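Local coordinates for protein metal-dependent phosphohydrolase, HDOD domain-containing (Geobacter sulfurreducens, PDB 3HC1) that is of unknown function but binds a pair of iron ions and probably acts as a metal-dependent phosphohydrolase of the HD superfamily, at residues T118-A130 and A237-E249. Residues are numbered along the deposited sequence; the frame is centred on the assembly and turned at random. Where two conformers were deposited one is given.
With FE (Fe (III) ion), chain C; FE (Fe (III) ion), chain B.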
loop_
_atom_site.group_PDB
_atom_site.type_symbol
_atom_site.label_atom_id
_atom_site.label_comp_id
_atom_site.label_asym_id
_atom_site.label_seq_id
_atom_site.Cartn_x
_atom_site.Cartn_y
_atom_site.Cartn_z
ATOM N N THR A 118 -6.089 -3.017 11.671
ATOM C CA THR A 118 -5.046 -1.985 11.778
ATOM C C THR A 118 -4.153 -1.934 10.515
ATOM O O THR A 118 -3.898 -0.873 9.935
ATOM C CB THR A 118 -4.223 -2.263 13.077
ATOM O OG1 THR A 118 -5.136 -2.158 14.162
ATOM C CG2 THR A 118 -3.079 -1.243 13.327
ATOM N N LEU A 119 -3.704 -3.108 10.107
ATOM C CA LEU A 119 -2.807 -3.205 8.969
ATOM C C LEU A 119 -3.551 -2.908 7.671
ATOM O O LEU A 119 -3.021 -2.228 6.815
ATOM C CB LEU A 119 -2.104 -4.573 8.936
ATOM C CG LEU A 119 -0.834 -4.606 9.821
ATOM C CD1 LEU A 119 -1.093 -4.265 11.298
ATOM C CD2 LEU A 119 -0.140 -5.952 9.702
ATOM N N TRP A 120 -4.767 -3.419 7.531
ATOM C CA TRP A 120 -5.555 -3.152 6.353
ATOM C C TRP A 120 -5.910 -1.668 6.167
ATOM O O TRP A 120 -5.687 -1.091 5.095
ATOM C CB TRP A 120 -6.824 -4.027 6.361
ATOM C CG TRP A 120 -7.804 -3.679 5.273
ATOM C CD1 TRP A 120 -9.032 -3.106 5.417
ATOM C CD2 TRP A 120 -7.643 -3.947 3.872
ATOM N NE1 TRP A 120 -9.643 -2.987 4.184
ATOM C CE2 TRP A 120 -8.797 -3.479 3.220
ATOM C CE3 TRP A 120 -6.609 -4.489 3.107
ATOM C CZ2 TRP A 120 -8.956 -3.556 1.826
ATOM C CZ3 TRP A 120 -6.752 -4.568 1.746
ATOM C CH2 TRP A 120 -7.951 -4.117 1.110
ATOM N N ALA A 121 -6.462 -1.059 7.202
ATOM C CA ALA A 121 -6.883 0.334 7.136
ATOM C C ALA A 121 -5.704 1.241 6.755
ATOM O O ALA A 121 -5.814 2.120 5.894
ATOM C CB ALA A 121 -7.556 0.800 8.515
ATOM N N HIS A 122 -4.563 1.016 7.394
ATOM C CA HIS A 122 -3.355 1.789 7.093
ATOM C C HIS A 122 -2.884 1.588 5.626
ATOM O O HIS A 122 -2.495 2.543 4.935
ATOM C CB HIS A 122 -2.221 1.362 8.042
ATOM C CG HIS A 122 -0.877 1.895 7.646
ATOM N ND1 HIS A 122 -0.584 3.240 7.654
ATOM C CD2 HIS A 122 0.227 1.269 7.172
ATOM C CE1 HIS A 122 0.669 3.414 7.268
ATOM N NE2 HIS A 122 1.181 2.235 6.951
ATOM N N SER A 123 -2.924 0.333 5.176
ATOM C CA SER A 123 -2.493 -0.022 3.822
ATOM C C SER A 123 -3.421 0.560 2.770
ATOM O O SER A 123 -2.941 1.157 1.758
ATOM C CB SER A 123 -2.363 -1.546 3.666
ATOM O OG SER A 123 -1.319 -2.056 4.517
ATOM N N LEU A 124 -4.736 0.416 2.986
ATOM C CA LEU A 124 -5.737 1.041 2.110
ATOM C C LEU A 124 -5.607 2.566 2.084
ATOM O O LEU A 124 -5.730 3.170 1.018
ATOM C CB LEU A 124 -7.160 0.660 2.526
ATOM C CG LEU A 124 -8.309 1.078 1.585
ATOM C CD1 LEU A 124 -8.060 0.576 0.128
ATOM C CD2 LEU A 124 -9.623 0.503 2.152
ATOM N N GLY A 125 -5.338 3.177 3.235
ATOM C CA GLY A 125 -5.154 4.635 3.321
ATOM C C GLY A 125 -3.953 5.089 2.506
ATOM O O GLY A 125 -4.057 5.996 1.702
ATOM N N VAL A 126 -2.814 4.432 2.716
ATOM C CA VAL A 126 -1.613 4.675 1.957
ATOM C C VAL A 126 -1.831 4.508 0.431
ATOM O O VAL A 126 -1.409 5.385 -0.349
ATOM C CB VAL A 126 -0.398 3.855 2.486
ATOM C CG1 VAL A 126 0.885 3.945 1.528
ATOM C CG2 VAL A 126 -0.053 4.370 3.914
ATOM N N ALA A 127 -2.465 3.409 0.016
ATOM C CA ALA A 127 -2.778 3.205 -1.394
ATOM C C ALA A 127 -3.511 4.438 -1.938
ATOM O O ALA A 127 -3.146 4.994 -2.999
ATOM C CB ALA A 127 -3.644 1.943 -1.598
ATOM N N ARG A 128 -4.588 4.813 -1.254
ATOM C CA ARG A 128 -5.495 5.855 -1.754
ATOM C C ARG A 128 -4.858 7.223 -1.791
ATOM O O ARG A 128 -5.057 7.995 -2.747
ATOM C CB ARG A 128 -6.781 5.908 -0.950
ATOM C CG ARG A 128 -7.703 4.773 -1.234
ATOM C CD ARG A 128 -8.980 4.795 -0.390
ATOM N NE ARG A 128 -9.831 3.680 -0.744
ATOM C CZ ARG A 128 -11.030 3.417 -0.232
ATOM N NH1 ARG A 128 -11.580 4.201 0.688
ATOM N NH2 ARG A 128 -11.696 2.365 -0.676
ATOM N N ILE A 129 -4.133 7.564 -0.732
ATOM C CA ILE A 129 -3.437 8.847 -0.671
ATOM C C ILE A 129 -2.300 8.893 -1.671
ATOM O O ILE A 129 -2.111 9.920 -2.345
ATOM C CB ILE A 129 -2.938 9.179 0.776
ATOM C CG1 ILE A 129 -4.184 9.552 1.591
ATOM C CG2 ILE A 129 -1.874 10.349 0.758
ATOM C CD1 ILE A 129 -4.049 9.562 3.025
ATOM N N ALA A 130 -1.531 7.804 -1.774
ATOM C CA ALA A 130 -0.468 7.761 -2.769
ATOM C C ALA A 130 -1.046 7.949 -4.188
ATOM O O ALA A 130 -0.440 8.647 -4.993
ATOM C CB ALA A 130 0.305 6.515 -2.681
ATOM N N ALA A 237 3.014 9.108 1.370
ATOM C CA ALA A 237 1.699 8.667 1.835
ATOM C C ALA A 237 1.763 7.898 3.163
ATOM O O ALA A 237 0.886 8.056 4.018
ATOM C CB ALA A 237 0.945 7.875 0.747
ATOM N N ASP A 238 2.807 7.114 3.364
ATOM C CA ASP A 238 2.941 6.361 4.581
ATOM C C ASP A 238 3.191 7.294 5.765
ATOM O O ASP A 238 2.522 7.204 6.800
ATOM C CB ASP A 238 4.056 5.314 4.478
ATOM C CG ASP A 238 4.352 4.691 5.795
ATOM O OD1 ASP A 238 3.418 4.116 6.348
ATOM O OD2 ASP A 238 5.477 4.805 6.318
ATOM N N GLU A 239 4.161 8.190 5.621
ATOM C CA GLU A 239 4.442 9.165 6.662
ATOM C C GLU A 239 3.206 10.055 6.976
ATOM O O GLU A 239 2.861 10.285 8.146
ATOM C CB GLU A 239 5.706 9.987 6.338
ATOM C CG GLU A 239 6.161 10.785 7.559
ATOM C CD GLU A 239 7.559 11.272 7.484
ATOM O OE1 GLU A 239 8.054 11.299 6.367
ATOM O OE2 GLU A 239 8.172 11.585 8.533
ATOM N N TYR A 240 2.490 10.461 5.934
ATOM C CA TYR A 240 1.292 11.256 6.083
ATOM C C TYR A 240 0.245 10.507 6.915
ATOM O O TYR A 240 -0.241 11.034 7.918
ATOM C CB TYR A 240 0.683 11.654 4.726
ATOM C CG TYR A 240 -0.559 12.468 4.909
ATOM C CD1 TYR A 240 -1.801 11.861 5.084
ATOM C CD2 TYR A 240 -0.495 13.847 4.971
ATOM C CE1 TYR A 240 -2.912 12.620 5.307
ATOM C CE2 TYR A 240 -1.592 14.600 5.198
ATOM C CZ TYR A 240 -2.797 14.009 5.350
ATOM O OH TYR A 240 -3.880 14.810 5.596
ATOM N N CYS A 241 -0.073 9.275 6.502
ATOM C CA CYS A 241 -1.027 8.429 7.200
ATOM C C CYS A 241 -0.621 8.194 8.648
ATOM O O CYS A 241 -1.459 8.284 9.525
ATOM C CB CYS A 241 -1.225 7.136 6.474
ATOM S SG CYS A 241 -2.252 7.370 4.979
ATOM N N THR A 242 0.671 7.949 8.895
ATOM C CA THR A 242 1.167 7.681 10.241
ATOM C C THR A 242 0.991 8.908 11.109
ATOM O O THR A 242 0.629 8.793 12.271
ATOM C CB THR A 242 2.632 7.227 10.202
ATOM O OG1 THR A 242 2.696 6.070 9.369
ATOM C CG2 THR A 242 3.177 6.870 11.615
ATOM N N LEU A 243 1.242 10.073 10.532
ATOM C CA LEU A 243 1.079 11.364 11.238
ATOM C C LEU A 243 -0.359 11.877 11.330
ATOM O O LEU A 243 -0.607 12.736 12.133
ATOM C CB LEU A 243 1.989 12.448 10.646
ATOM C CG LEU A 243 3.488 12.309 10.946
ATOM C CD1 LEU A 243 4.325 13.263 10.032
ATOM C CD2 LEU A 243 3.851 12.474 12.421
ATOM N N ARG A 244 -1.292 11.353 10.558
ATOM C CA ARG A 244 -2.684 11.805 10.560
ATOM C C ARG A 244 -3.670 10.700 10.936
ATOM O O ARG A 244 -4.731 10.563 10.331
ATOM C CB ARG A 244 -3.037 12.364 9.174
ATOM C CG ARG A 244 -2.251 13.593 8.760
ATOM C CD ARG A 244 -2.450 14.759 9.676
ATOM N NE ARG A 244 -2.076 16.043 9.073
ATOM C CZ ARG A 244 -1.627 17.115 9.745
ATOM N NH1 ARG A 244 -1.469 17.084 11.038
ATOM N NH2 ARG A 244 -1.324 18.236 9.113
ATOM N N ARG A 245 -3.291 9.887 11.911
ATOM C CA ARG A 245 -4.166 8.938 12.584
ATOM C C ARG A 245 -4.661 7.830 11.655
ATOM O O ARG A 245 -5.754 7.330 11.848
ATOM C CB ARG A 245 -5.377 9.622 13.259
ATOM C CG ARG A 245 -5.065 10.832 14.206
ATOM C CD ARG A 245 -6.374 11.459 14.724
ATOM N NE ARG A 245 -6.186 12.131 16.010
ATOM C CZ ARG A 245 -6.174 13.449 16.206
ATOM N NH1 ARG A 245 -6.334 14.313 15.197
ATOM N NH2 ARG A 245 -6.003 13.918 17.441
ATOM N N LEU A 246 -3.857 7.453 10.656
ATOM C CA LEU A 246 -4.225 6.353 9.766
ATOM C C LEU A 246 -3.034 5.360 9.695
ATOM O O LEU A 246 -2.579 4.970 8.631
ATOM C CB LEU A 246 -4.653 6.911 8.411
ATOM C CG LEU A 246 -5.291 6.023 7.316
ATOM C CD1 LEU A 246 -6.315 5.092 7.927
ATOM C CD2 LEU A 246 -5.860 6.916 6.229
ATOM N N GLY A 247 -2.494 5.025 10.859
ATOM C CA GLY A 247 -1.323 4.160 10.942
ATOM C C GLY A 247 -1.037 3.580 12.301
ATOM O O GLY A 247 -1.844 3.702 13.273
ATOM N N PHE A 248 0.094 2.906 12.385
ATOM C CA PHE A 248 0.432 2.195 13.632
ATOM C C PHE A 248 1.911 2.100 13.869
ATOM O O PHE A 248 2.317 1.608 14.897
ATOM C CB PHE A 248 -0.153 0.746 13.594
ATOM C CG PHE A 248 0.456 -0.123 12.504
ATOM C CD1 PHE A 248 0.003 -0.024 11.216
ATOM C CD2 PHE A 248 1.536 -0.987 12.782
ATOM C CE1 PHE A 248 0.597 -0.791 10.163
ATOM C CE2 PHE A 248 2.123 -1.746 11.770
ATOM C CZ PHE A 248 1.656 -1.652 10.460
ATOM N N GLU A 249 2.741 2.434 12.871
ATOM C CA GLU A 249 4.141 2.081 12.942
ATOM C C GLU A 249 4.930 3.041 13.802
ATOM O O GLU A 249 6.068 2.764 14.115
ATOM C CB GLU A 249 4.744 1.997 11.526
ATOM C CG GLU A 249 4.165 0.847 10.704
ATOM C CD GLU A 249 4.373 1.083 9.251
ATOM O OE1 GLU A 249 3.670 1.927 8.705
ATOM O OE2 GLU A 249 5.281 0.465 8.678
HETATM FE FE FE C . 3.316 1.869 6.494
HETATM FE FE FE B . 6.263 0.362 6.659
HETATM O O HOH W 1 5.279 1.905 6.181
#
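Part of the H...HD...D metal site of an HD-type helical domain is built here by H122 of helix 116-136 and D238 of helix 229-243, with E249 of the following loop as a further ligand. H122 NE2, D238 OD1 and E249 OE1 bind the iron ion of chain C, H122 NE2 at 2.2 Å; H152 and D153 complete its protein ligands. The E249 carboxylate spans the pair: OE2 binds the iron ion of chain B, which D153, H193, H217 and H218 also hold, and water 1 bridges the two metals. With CG anti to the backbone N, the H122 ring reaches across to the loop and turns ND1 to L246 O, 2.8 Å away. This N-H...O bond is nearly straight (165°), lies in the ring plane and uses a carbonyl lone pair, so the L246 carbonyl and the iron ion together hold the ring's rotation; the bond probably also makes NE2 a stronger metal donor. F248 makes an offset edge-to-face pair with H122, its edge toward the H122 face, planes at 88°, with CE1 3.7 Å from H122 CD2. E249 CG lies over one F248 face, T118 CG2 meets F248 CB, and in one of its two conformers L119 CD1 lies over the opposite face. Replacing F248 with alanine would probably open a gap beside T118, leaving H122 less firmly buttressed and the E249 loop freer to shift. Beyond the metals the axes of segments 118-130 and 237-243 approach to 8.8 Å, their N-to-C directions 127° apart. C241 is a knob in the hole formed by H122, G125, V126 and I129; L246 CD2 lies against G125 CA, where a side chain on the glycine would clash. Farther along, A237 CB packs 3.7 Å from A130 CB and 3.8 Å from I129 CG2.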